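Local coordinates for BCL-2 protein (Schistosoma japonicum, PDB 7JMT), which probably binds BH domains of apoptosis regulators as a member of the Bcl-2 family, and here holds the inhibitor ABT-737 in a groove between its helices, at residues A[6-11]-A[146-151]; A[10-15]-A[137-142]; A[94-99]-A[113-118]. All coordinates share one frame; numbering follows the deposited sequence.

Contact 1: A[6-11]-A[146-151]; sequences DFRLQT and SDEKLK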
loop_
_atom_site.group_PDB
_atom_site.type_symbol
_atom_site.label_atom_id
_atom_site.label_comp_id
_atom_site.label_asym_id
_atom_site.label_seq_id
_atom_site.Cartn_x
_atom_site.Cartn_y
_atom_site.Cartn_z
ATOM N N ASP A 6 -6.969 -9.028 13.485
ATOM C CA ASP A 6 -8.143 -8.743 12.634
ATOM C C ASP A 6 -7.610 -8.365 11.268
ATOM O O ASP A 6 -6.445 -8.002 11.197
ATOM C CB ASP A 6 -9.056 -7.667 13.221
ATOM C CG ASP A 6 -8.398 -6.369 13.647
ATOM O OD1 ASP A 6 -8.760 -5.326 13.088
ATOM O OD2 ASP A 6 -7.567 -6.411 14.569
ATOM N N PHE A 7 -8.420 -8.461 10.234
ATOM C CA PHE A 7 -8.007 -8.194 8.839
ATOM C C PHE A 7 -7.514 -6.762 8.709
ATOM O O PHE A 7 -6.525 -6.552 8.014
ATOM C CB PHE A 7 -9.189 -8.457 7.906
ATOM C CG PHE A 7 -8.933 -8.274 6.436
ATOM C CD1 PHE A 7 -8.531 -9.342 5.658
ATOM C CD2 PHE A 7 -9.147 -7.051 5.827
ATOM C CE1 PHE A 7 -8.325 -9.183 4.301
ATOM C CE2 PHE A 7 -8.932 -6.896 4.471
ATOM C CZ PHE A 7 -8.519 -7.960 3.713
ATOM N N ARG A 8 -8.178 -5.810 9.347
ATOM C CA ARG A 8 -7.812 -4.389 9.201
ATOM C C ARG A 8 -6.404 -4.214 9.740
ATOM O O ARG A 8 -5.654 -3.518 9.095
ATOM C CB ARG A 8 -8.801 -3.468 9.917
ATOM C CG ARG A 8 -8.608 -1.985 9.636
ATOM C CD ARG A 8 -9.902 -1.295 9.253
ATOM N NE ARG A 8 -10.867 -1.252 10.347
ATOM C CZ ARG A 8 -12.146 -0.871 10.255
ATOM N NH1 ARG A 8 -12.905 -0.878 11.339
ATOM N NH2 ARG A 8 -12.677 -0.497 9.100
ATOM N N LEU A 9 -6.088 -4.801 10.889
ATOM C CA LEU A 9 -4.745 -4.719 11.499
ATOM C C LEU A 9 -3.759 -5.501 10.656
ATOM O O LEU A 9 -2.684 -5.068 10.569
ATOM C CB LEU A 9 -4.771 -5.219 12.943
ATOM C CG LEU A 9 -3.508 -4.960 13.765
ATOM C CD1 LEU A 9 -3.366 -3.488 14.117
ATOM C CD2 LEU A 9 -3.501 -5.807 15.025
ATOM N N GLN A 10 -4.123 -6.645 10.118
ATOM C CA GLN A 10 -3.242 -7.430 9.234
ATOM C C GLN A 10 -2.934 -6.613 7.986
ATOM O O GLN A 10 -1.838 -6.769 7.500
ATOM C CB GLN A 10 -3.855 -8.765 8.820
ATOM C CG GLN A 10 -3.816 -9.861 9.870
ATOM C CD GLN A 10 -4.315 -11.169 9.302
ATOM O OE1 GLN A 10 -4.133 -11.467 8.126
ATOM N NE2 GLN A 10 -4.939 -11.977 10.139
ATOM N N THR A 11 -3.875 -5.834 7.450
ATOM C CA THR A 11 -3.708 -5.066 6.186
ATOM C C THR A 11 -2.831 -3.847 6.445
ATOM O O THR A 11 -2.094 -3.518 5.543
ATOM C CB THR A 11 -5.051 -4.670 5.550
ATOM O OG1 THR A 11 -5.859 -5.830 5.404
ATOM C CG2 THR A 11 -4.901 -3.992 4.206
ATOM N N SER A 146 -10.075 -1.879 2.398
ATOM C CA SER A 146 -9.869 -3.328 2.199
ATOM C C SER A 146 -10.818 -4.098 3.107
ATOM O O SER A 146 -11.304 -5.129 2.683
ATOM C CB SER A 146 -8.438 -3.701 2.388
ATOM O OG SER A 146 -7.586 -2.968 1.525
ATOM N N ASP A 147 -11.035 -3.636 4.329
ATOM C CA ASP A 147 -11.918 -4.312 5.311
ATOM C C ASP A 147 -13.347 -4.241 4.807
ATOM O O ASP A 147 -14.091 -5.189 5.044
ATOM C CB ASP A 147 -11.772 -3.705 6.707
ATOM C CG ASP A 147 -12.450 -4.455 7.832
ATOM O OD1 ASP A 147 -12.677 -5.646 7.668
ATOM O OD2 ASP A 147 -12.729 -3.832 8.865
ATOM N N GLU A 148 -13.719 -3.151 4.161
ATOM C CA GLU A 148 -15.109 -2.924 3.749
ATOM C C GLU A 148 -15.406 -3.588 2.413
ATOM O O GLU A 148 -16.432 -4.265 2.346
ATOM C CB GLU A 148 -15.346 -1.419 3.696
ATOM C CG GLU A 148 -15.413 -0.768 5.067
ATOM C CD GLU A 148 -15.243 0.741 5.087
ATOM O OE1 GLU A 148 -15.183 1.349 4.005
ATOM O OE2 GLU A 148 -15.169 1.307 6.190
ATOM N N LYS A 149 -14.526 -3.490 1.417
ATOM C CA LYS A 149 -14.818 -3.954 0.036
ATOM C C LYS A 149 -14.038 -5.187 -0.413
ATOM O O LYS A 149 -14.633 -5.990 -1.114
ATOM C CB LYS A 149 -14.497 -2.813 -0.930
ATOM C CG LYS A 149 -15.075 -1.448 -0.579
ATOM C CD LYS A 149 -16.586 -1.419 -0.494
ATOM C CE LYS A 149 -17.167 -0.021 -0.450
ATOM N NZ LYS A 149 -17.081 0.674 -1.758
ATOM N N LEU A 150 -12.773 -5.333 -0.067
ATOM C CA LEU A 150 -11.918 -6.431 -0.584
ATOM C C LEU A 150 -11.848 -7.631 0.358
ATOM O O LEU A 150 -11.345 -8.645 -0.092
ATOM C CB LEU A 150 -10.524 -5.854 -0.834
ATOM C CG LEU A 150 -10.438 -4.510 -1.559
ATOM C CD1 LEU A 150 -8.992 -4.069 -1.683
ATOM C CD2 LEU A 150 -11.083 -4.576 -2.930
ATOM N N LYS A 151 -12.353 -7.554 1.585
ATOM C CA LYS A 151 -12.190 -8.633 2.594
ATOM C C LYS A 151 -12.914 -9.922 2.230
ATOM O O LYS A 151 -12.442 -10.911 2.684
ATOM C CB LYS A 151 -12.633 -8.217 3.999
ATOM C CG LYS A 151 -12.333 -9.229 5.099
ATOM C CD LYS A 151 -12.514 -8.710 6.495
ATOM C CE LYS A 151 -13.951 -8.362 6.809
ATOM N NZ LYS A 151 -14.191 -8.246 8.266
#
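Packing of an aromatic ring under a lysine chain, with a salt bridge at its margin, joins the N-terminal turn of helix 7-25 to the later part of helix 132-155, toward the outside of the fold. F7 reaches across with CG anti to its backbone nitrogen (chi1 -178°). Over one face of its ring runs the aliphatic part of K151, whose CG stands 3.8 Å from the ring centroid and almost straight above it, a CH-pi contact. The rim atom CE2 of F7 meets O of S146 at 3.5 Å. T11 OG1 lies over the opposite face, toward the rim, and donates to F7 O from above the carbonyl plane (2.8 Å), while T11 N reaches that oxygen from the other face. In this all-helical Bcl-2 fold the two short segments run nearly at right angles (95°), and W160, which follows helix 132-155 in the chain, stacks with the F7 ring. Beside that ring, D147 OD2 sits over the centre of the R8 guanidinium, 3.3 Å from NH2. The carboxylate and guanidinium planes are 85° apart; the oxygen sits well off the guanidinium plane, where none of the N-H groups is directed, and the attraction is purely electrostatic. D147 is shared: its OD1 forms a second salt bridge, with a weak hydrogen bond, to K151 NZ (3.1 Å), one turn along the same helix, making a network of three charges.

Contact 2: A[10-15]-A[137-142]; sequences QTSTLC and MLIKTT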
loop_
_atom_site.group_PDB
_atom_site.type_symbol
_atom_site.label_atom_id
_atom_site.label_comp_id
_atom_site.label_asym_id
_atom_site.label_seq_id
_atom_site.Cartn_x
_atom_site.Cartn_y
_atom_site.Cartn_z
ATOM N N GLN A 10 -4.123 -6.645 10.118
ATOM C CA GLN A 10 -3.242 -7.430 9.234
ATOM C C GLN A 10 -2.934 -6.613 7.986
ATOM O O GLN A 10 -1.838 -6.769 7.500
ATOM C CB GLN A 10 -3.855 -8.765 8.820
ATOM C CG GLN A 10 -3.816 -9.861 9.870
ATOM C CD GLN A 10 -4.315 -11.169 9.302
ATOM O OE1 GLN A 10 -4.133 -11.467 8.126
ATOM N NE2 GLN A 10 -4.939 -11.977 10.139
ATOM N N THR A 11 -3.875 -5.834 7.450
ATOM C CA THR A 11 -3.708 -5.066 6.186
ATOM C C THR A 11 -2.831 -3.847 6.445
ATOM O O THR A 11 -2.094 -3.518 5.543
ATOM C CB THR A 11 -5.051 -4.670 5.550
ATOM O OG1 THR A 11 -5.859 -5.830 5.404
ATOM C CG2 THR A 11 -4.901 -3.992 4.206
ATOM N N SER A 12 -2.943 -3.191 7.598
ATOM C CA SER A 12 -2.093 -2.042 7.972
ATOM C C SER A 12 -0.675 -2.529 8.226
ATOM O O SER A 12 0.249 -1.903 7.734
ATOM C CB SER A 12 -2.653 -1.364 9.177
ATOM O OG SER A 12 -2.199 -0.027 9.269
ATOM N N THR A 13 -0.515 -3.611 8.963
ATOM C CA THR A 13 0.790 -4.227 9.241
ATOM C C THR A 13 1.472 -4.589 7.936
ATOM O O THR A 13 2.647 -4.467 7.903
ATOM C CB THR A 13 0.611 -5.439 10.144
ATOM O OG1 THR A 13 0.105 -4.958 11.386
ATOM C CG2 THR A 13 1.878 -6.224 10.372
ATOM N N LEU A 14 0.752 -5.119 6.962
ATOM C CA LEU A 14 1.321 -5.559 5.660
ATOM C C LEU A 14 1.558 -4.333 4.796
ATOM O O LEU A 14 2.350 -4.447 3.913
ATOM C CB LEU A 14 0.402 -6.557 4.936
ATOM C CG LEU A 14 0.383 -8.006 5.405
ATOM C CD1 LEU A 14 -0.873 -8.697 4.898
ATOM C CD2 LEU A 14 1.623 -8.760 4.955
ATOM N N CYS A 15 0.852 -3.230 4.990
ATOM C CA CYS A 15 0.981 -2.025 4.149
ATOM C C CYS A 15 2.247 -1.330 4.598
ATOM O O CYS A 15 2.973 -0.912 3.746
ATOM C CB CYS A 15 -0.232 -1.110 4.245
ATOM S SG CYS A 15 -1.671 -1.588 3.268
ATOM N N MET A 137 -2.356 8.391 6.719
ATOM C CA MET A 137 -3.777 8.479 6.321
ATOM C C MET A 137 -3.998 7.489 5.199
ATOM O O MET A 137 -4.959 6.739 5.267
ATOM C CB MET A 137 -4.128 9.880 5.815
ATOM C CG MET A 137 -5.511 10.009 5.203
ATOM S SD MET A 137 -5.556 9.703 3.421
ATOM C CE MET A 137 -4.599 11.081 2.800
ATOM N N LEU A 138 -3.106 7.462 4.229
ATOM C CA LEU A 138 -3.268 6.583 3.056
ATOM C C LEU A 138 -3.214 5.128 3.515
ATOM O O LEU A 138 -4.002 4.353 2.997
ATOM C CB LEU A 138 -2.206 6.917 2.007
ATOM C CG LEU A 138 -2.423 8.159 1.145
ATOM C CD1 LEU A 138 -1.181 8.433 0.314
ATOM C CD2 LEU A 138 -3.642 8.007 0.250
ATOM N N ILE A 139 -2.326 4.772 4.439
ATOM C CA ILE A 139 -2.185 3.379 4.954
ATOM C C ILE A 139 -3.470 3.000 5.679
ATOM O O ILE A 139 -3.945 1.892 5.470
ATOM C CB ILE A 139 -0.934 3.223 5.838
ATOM C CG1 ILE A 139 0.354 3.326 5.018
ATOM C CG2 ILE A 139 -0.985 1.922 6.625
ATOM C CD1 ILE A 139 1.560 3.770 5.810
ATOM N N LYS A 140 -4.020 3.892 6.489
ATOM C CA LYS A 140 -5.288 3.664 7.212
ATOM C C LYS A 140 -6.426 3.566 6.209
ATOM O O LYS A 140 -7.284 2.717 6.400
ATOM C CB LYS A 140 -5.550 4.814 8.182
ATOM C CG LYS A 140 -6.730 4.634 9.130
ATOM C CD LYS A 140 -6.322 4.436 10.575
ATOM C CE LYS A 140 -7.502 4.268 11.510
ATOM N NZ LYS A 140 -7.087 3.784 12.848
ATOM N N THR A 141 -6.434 4.411 5.190
ATOM C CA THR A 141 -7.489 4.441 4.153
ATOM C C THR A 141 -7.462 3.127 3.377
ATOM O O THR A 141 -8.539 2.618 3.091
ATOM C CB THR A 141 -7.317 5.698 3.298
ATOM O OG1 THR A 141 -7.329 6.808 4.190
ATOM C CG2 THR A 141 -8.389 5.873 2.249
ATOM N N THR A 142 -6.291 2.596 3.052
ATOM C CA THR A 142 -6.154 1.304 2.344
ATOM C C THR A 142 -6.710 0.225 3.261
ATOM O O THR A 142 -7.410 -0.657 2.762
ATOM C CB THR A 142 -4.701 1.062 1.934
ATOM O OG1 THR A 142 -4.186 2.293 1.440
ATOM C CG2 THR A 142 -4.533 -0.017 0.890
#
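With chi1 near -158°, S12 swings OG away from its backbone nitrogen and against the methyl CG2 of I139, 3.5 Å off. I139 in turn holds CG1 beside its own backbone nitrogen (chi1 -69°), which turns the CG2 branch to the neighbouring helix. That one methyl serves two residues of helix 7-25, since C15 CB touches it as well, at 3.9 Å. A turn further along helix 132-155, T142 presents its methyl rather than its hydroxyl: CG2 lies 4.0 Å from C15 SG. The hydroxyl OG1 of T142 is occupied elsewhere, donating to L138 O at 2.6 Å and hydrogen-bonding to the phenol OH of Y96. L138 O thus receives both T142 OG1 and T142 N, which arrive from opposite faces of its plane. Near the centre of the Bcl-2 helical bundle, the two segments run at 139° to one another with axes 9.0 Å apart, and the closest alpha carbons belong to S12 and I139. The small side chains of S12 and C15 on the first helix are consistent with so close an approach. C15 also leans on F116, so the packing continues onto helix 109-127. No hydrogen bond joins the two segments; the hydroxyl of T142 is satisfied within its own helix and by Y96, which implies that cohesion here rests on van der Waals contact among methyls, a methylene, sulfur and the S12 hydroxyl oxygen.

Contact 3: A[94-99]-A[113-118]; sequences IFYLEI and VAMFAF. With N3C (4-{4-[(4'-chlorobiphenyl-2-yl)methyl]piperazin-1-yl}-N-{[4-({(1R)-3-(dimethylamino)-1-[(phenylthio)methyl]propyl}amino)-3-nitrophenyl]sulfonyl}benzamide), chain G.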
loop_
_atom_site.group_PDB
_atom_site.type_symbol
_atom_site.label_atom_id
_atom_site.label_comp_id
_atom_site.label_asym_id
_atom_site.label_seq_id
_atom_site.Cartn_x
_atom_site.Cartn_y
_atom_site.Cartn_z
ATOM N N ILE A 94 -10.124 11.381 -0.736
ATOM C CA ILE A 94 -11.321 11.222 -1.606
ATOM C C ILE A 94 -10.809 10.770 -2.963
ATOM O O ILE A 94 -11.406 9.862 -3.531
ATOM C CB ILE A 94 -12.158 12.512 -1.708
ATOM C CG1 ILE A 94 -12.565 13.080 -0.343
ATOM C CG2 ILE A 94 -13.368 12.292 -2.605
ATOM C CD1 ILE A 94 -13.105 12.065 0.639
ATOM N N PHE A 95 -9.729 11.369 -3.446
ATOM C CA PHE A 95 -9.125 11.023 -4.755
ATOM C C PHE A 95 -8.601 9.596 -4.734
ATOM O O PHE A 95 -8.843 8.885 -5.708
ATOM C CB PHE A 95 -8.005 12.001 -5.101
ATOM C CG PHE A 95 -6.947 11.482 -6.038
ATOM C CD1 PHE A 95 -7.201 11.330 -7.390
ATOM C CD2 PHE A 95 -5.680 11.182 -5.568
ATOM C CE1 PHE A 95 -6.216 10.869 -8.246
ATOM C CE2 PHE A 95 -4.697 10.723 -6.427
ATOM C CZ PHE A 95 -4.967 10.568 -7.763
ATOM N N TYR A 96 -7.920 9.194 -3.666
ATOM C CA TYR A 96 -7.350 7.835 -3.544
ATOM C C TYR A 96 -8.503 6.849 -3.480
ATOM O O TYR A 96 -8.503 5.903 -4.241
ATOM C CB TYR A 96 -6.406 7.748 -2.343
ATOM C CG TYR A 96 -5.849 6.379 -2.059
ATOM C CD1 TYR A 96 -4.794 5.875 -2.793
ATOM C CD2 TYR A 96 -6.367 5.598 -1.043
ATOM C CE1 TYR A 96 -4.275 4.619 -2.538
ATOM C CE2 TYR A 96 -5.863 4.340 -0.774
ATOM C CZ TYR A 96 -4.812 3.850 -1.524
ATOM O OH TYR A 96 -4.317 2.610 -1.261
ATOM N N LEU A 97 -9.503 7.134 -2.672
ATOM C CA LEU A 97 -10.632 6.200 -2.493
ATOM C C LEU A 97 -11.385 6.065 -3.811
ATOM O O LEU A 97 -11.770 4.948 -4.130
ATOM C CB LEU A 97 -11.538 6.691 -1.364
ATOM C CG LEU A 97 -11.038 6.432 0.055
ATOM C CD1 LEU A 97 -11.812 7.270 1.056
ATOM C CD2 LEU A 97 -11.136 4.956 0.408
ATOM N N GLU A 98 -11.596 7.154 -4.536
ATOM C CA GLU A 98 -12.311 7.154 -5.836
ATOM C C GLU A 98 -11.496 6.404 -6.885
ATOM O O GLU A 98 -12.095 5.676 -7.675
ATOM C CB GLU A 98 -12.610 8.590 -6.267
ATOM C CG GLU A 98 -13.747 9.237 -5.494
ATOM C CD GLU A 98 -15.140 8.735 -5.824
ATOM O OE1 GLU A 98 -15.345 8.238 -6.946
ATOM O OE2 GLU A 98 -16.017 8.839 -4.948
ATOM N N ILE A 99 -10.185 6.606 -6.913
ATOM C CA ILE A 99 -9.262 5.901 -7.840
ATOM C C ILE A 99 -9.373 4.417 -7.543
ATOM O O ILE A 99 -9.416 3.668 -8.496
ATOM C CB ILE A 99 -7.826 6.447 -7.696
ATOM C CG1 ILE A 99 -7.605 7.715 -8.520
ATOM C CG2 ILE A 99 -6.772 5.392 -7.988
ATOM C CD1 ILE A 99 -7.380 7.489 -9.997
ATOM N N VAL A 113 -2.670 -5.937 -6.489
ATOM C CA VAL A 113 -1.229 -5.627 -6.662
ATOM C C VAL A 113 -1.136 -4.168 -7.089
ATOM O O VAL A 113 -0.265 -3.467 -6.580
ATOM C CB VAL A 113 -0.547 -6.597 -7.650
ATOM C CG1 VAL A 113 0.802 -6.084 -8.124
ATOM C CG2 VAL A 113 -0.404 -7.993 -7.071
ATOM N N ALA A 114 -2.018 -3.716 -7.961
ATOM C CA ALA A 114 -2.027 -2.340 -8.481
ATOM C C ALA A 114 -2.320 -1.335 -7.380
ATOM O O ALA A 114 -1.730 -0.266 -7.407
ATOM C CB ALA A 114 -3.024 -2.248 -9.582
ATOM N N MET A 115 -3.223 -1.649 -6.468
ATOM C CA MET A 115 -3.568 -0.742 -5.355
ATOM C C MET A 115 -2.318 -0.525 -4.506
ATOM O O MET A 115 -2.027 0.628 -4.196
ATOM C CB MET A 115 -4.697 -1.332 -4.506
ATOM C CG MET A 115 -4.950 -0.623 -3.181
ATOM S SD MET A 115 -6.074 -1.531 -2.112
ATOM C CE MET A 115 -5.058 -2.930 -1.648
ATOM N N PHE A 116 -1.579 -1.577 -4.179
ATOM C CA PHE A 116 -0.349 -1.488 -3.364
ATOM C C PHE A 116 0.660 -0.682 -4.162
ATOM O O PHE A 116 1.356 0.131 -3.570
ATOM C CB PHE A 116 0.149 -2.874 -2.951
ATOM C CG PHE A 116 -0.567 -3.497 -1.782
ATOM C CD1 PHE A 116 -0.294 -3.086 -0.491
ATOM C CD2 PHE A 116 -1.485 -4.515 -1.966
ATOM C CE1 PHE A 116 -0.937 -3.669 0.586
ATOM C CE2 PHE A 116 -2.123 -5.097 -0.886
ATOM C CZ PHE A 116 -1.852 -4.671 0.386
ATOM N N ALA A 117 0.712 -0.884 -5.469
ATOM C CA ALA A 117 1.633 -0.167 -6.369
ATOM C C ALA A 117 1.329 1.323 -6.356
ATOM O O ALA A 117 2.278 2.102 -6.357
ATOM C CB ALA A 117 1.518 -0.725 -7.750
ATOM N N PHE A 118 0.068 1.711 -6.371
ATOM C CA PHE A 118 -0.338 3.132 -6.337
ATOM C C PHE A 118 0.051 3.725 -4.994
ATOM O O PHE A 118 0.612 4.809 -4.983
ATOM C CB PHE A 118 -1.833 3.260 -6.641
ATOM C CG PHE A 118 -2.352 4.658 -6.856
ATOM C CD1 PHE A 118 -3.460 5.113 -6.161
ATOM C CD2 PHE A 118 -1.756 5.512 -7.768
ATOM C CE1 PHE A 118 -3.945 6.393 -6.363
ATOM C CE2 PHE A 118 -2.243 6.792 -7.965
ATOM C CZ PHE A 118 -3.337 7.229 -7.262
HETATM O O34 N3C G . 2.025 -10.061 -11.930
HETATM N N33 N3C G . 0.859 -10.489 -11.894
HETATM O O33 N3C G . 0.408 -10.877 -10.845
HETATM C C33 N3C G . -0.011 -10.578 -12.994
HETATM C C32 N3C G . 0.464 -10.779 -14.270
HETATM N N35 N3C G . 1.796 -10.792 -14.453
HETATM C C36 N3C G . 2.441 -10.667 -15.738
HETATM C C41 N3C G . 2.394 -9.234 -16.307
HETATM S S42 N3C G . 2.801 -7.920 -15.172
HETATM C C43 N3C G . 1.491 -7.549 -14.164
HETATM C C48 N3C G . 0.232 -7.544 -14.677
HETATM C C47 N3C G . -0.856 -7.239 -13.885
HETATM C C46 N3C G . -0.697 -6.950 -12.542
HETATM C C45 N3C G . 0.581 -6.976 -12.011
HETATM C C44 N3C G . 1.666 -7.268 -12.827
HETATM C C37 N3C G . 3.858 -11.199 -15.499
HETATM C C38 N3C G . 4.389 -11.801 -16.805
HETATM N N39 N3C G . 5.448 -12.800 -16.554
HETATM C C40 N3C G . 4.803 -14.115 -16.303
HETATM C C39 N3C G . 6.372 -12.845 -17.722
HETATM C C31 N3C G . -0.436 -10.895 -15.327
HETATM C C30 N3C G . -1.800 -10.835 -15.094
HETATM C C34 N3C G . -1.380 -10.513 -12.756
HETATM C C29 N3C G . -2.275 -10.639 -13.800
HETATM S S28 N3C G . -3.841 -10.590 -13.512
HETATM O O28 N3C G . -4.501 -11.317 -14.575
HETATM O O29 N3C G . -4.220 -11.218 -12.257
HETATM N N27 N3C G . -4.140 -9.112 -13.523
HETATM C C26 N3C G . -4.039 -8.410 -14.656
HETATM O O26 N3C G . -3.754 -8.868 -15.756
HETATM C C23 N3C G . -4.217 -6.945 -14.527
HETATM C C22 N3C G . -3.789 -6.172 -15.574
HETATM C C21 N3C G . -3.859 -4.788 -15.501
HETATM C C24 N3C G . -4.635 -6.349 -13.343
HETATM C C25 N3C G . -4.703 -4.951 -13.279
HETATM C C20 N3C G . -4.335 -4.153 -14.366
HETATM N N17 N3C G . -4.368 -2.756 -14.314
HETATM C C16 N3C G . -4.044 -2.025 -15.546
HETATM C C15 N3C G . -4.379 -0.540 -15.444
HETATM C C18 N3C G . -4.640 -2.089 -13.044
HETATM C C19 N3C G . -5.094 -0.665 -13.212
HETATM N N14 N3C G . -4.151 0.013 -14.109
HETATM C C13 N3C G . -4.355 1.455 -14.273
HETATM C C12 N3C G . -5.162 2.142 -13.203
HETATM C C11 N3C G . -6.528 2.281 -13.404
HETATM C C10 N3C G . -7.344 2.906 -12.475
HETATM C C9 N3C G . -6.786 3.412 -11.320
HETATM C C8 N3C G . -5.424 3.274 -11.107
HETATM C C7 N3C G . -4.602 2.646 -12.052
HETATM C C4 N3C G . -3.249 2.570 -11.742
HETATM C C3 N3C G . -2.309 3.466 -12.239
HETATM C C2 N3C G . -0.990 3.368 -11.830
HETATM C C5 N3C G . -2.867 1.615 -10.827
HETATM C C6 N3C G . -1.552 1.512 -10.436
HETATM C C1 N3C G . -0.628 2.381 -10.941
HETATM CL CL1 N3C G . 1.038 2.183 -10.386
#
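Although the rings of Y96 and F118 have almost parallel planes, 6° apart, they do not stack: they meet rim to rim, with centroids 5.9 Å apart and neither ring covering the other. They belong to an aromatic cluster, completed by F95, that joins helix 89-103 to helix 109-127 beside the ligand groove of this Bcl-2 fold. The segments are nearly antiparallel, yet their axes stay 11.8 Å apart, and the long side chains bridge the distance. F118, with CG anti to its backbone nitrogen (chi1 -171°), pushes its ring between three residues of the facing helix. CD1 of F118 lies 3.7 Å from CD1 of Y96, and CZ of F118 is met in its ring plane by CZ of F95, whose own ring is turned by 68°. I99 brings its CG2 methyl close to F118 CE1. The Y96 ring runs past F118, and its OH touches M115 CG at 3.8 Å and hydrogen-bonds to OG1 of T142 on helix 132-155. On the groove side, I99, V113, A114 and A117 belong to the pocket that holds ABT-737, and F62 of helix 48-65 packs on A114 and A117. The inhibitor's chlorophenyl ring enters beside A114, where ligand atom C6 stands 3.5 Å from A114 O, and its chlorine CL1 comes to 4.0 Å from CB of A117.

In the fold
From the N terminus, helix 7-25 opens both long loops: contact 1 uses its first turn and contact 2 the next, sharing Q10 and T11. Before either closes, contact 3 closes a short loop of 13 residues joining helices 89-103 and 109-127, and sits inside both. The long loops close when the chain arrives at helix 132-155, contact 2 first, at 137-142, and contact 1 a little later, at 146-151, so the loop of contact 2 lies largely within that of contact 1. Helix 132-155 links these parts: residues of contact 2 pack against both helices of contact 3, and L150 and S146 of contact 1 touch M115, connecting the N-terminal helix, by way of the core, with the inhibitor groove.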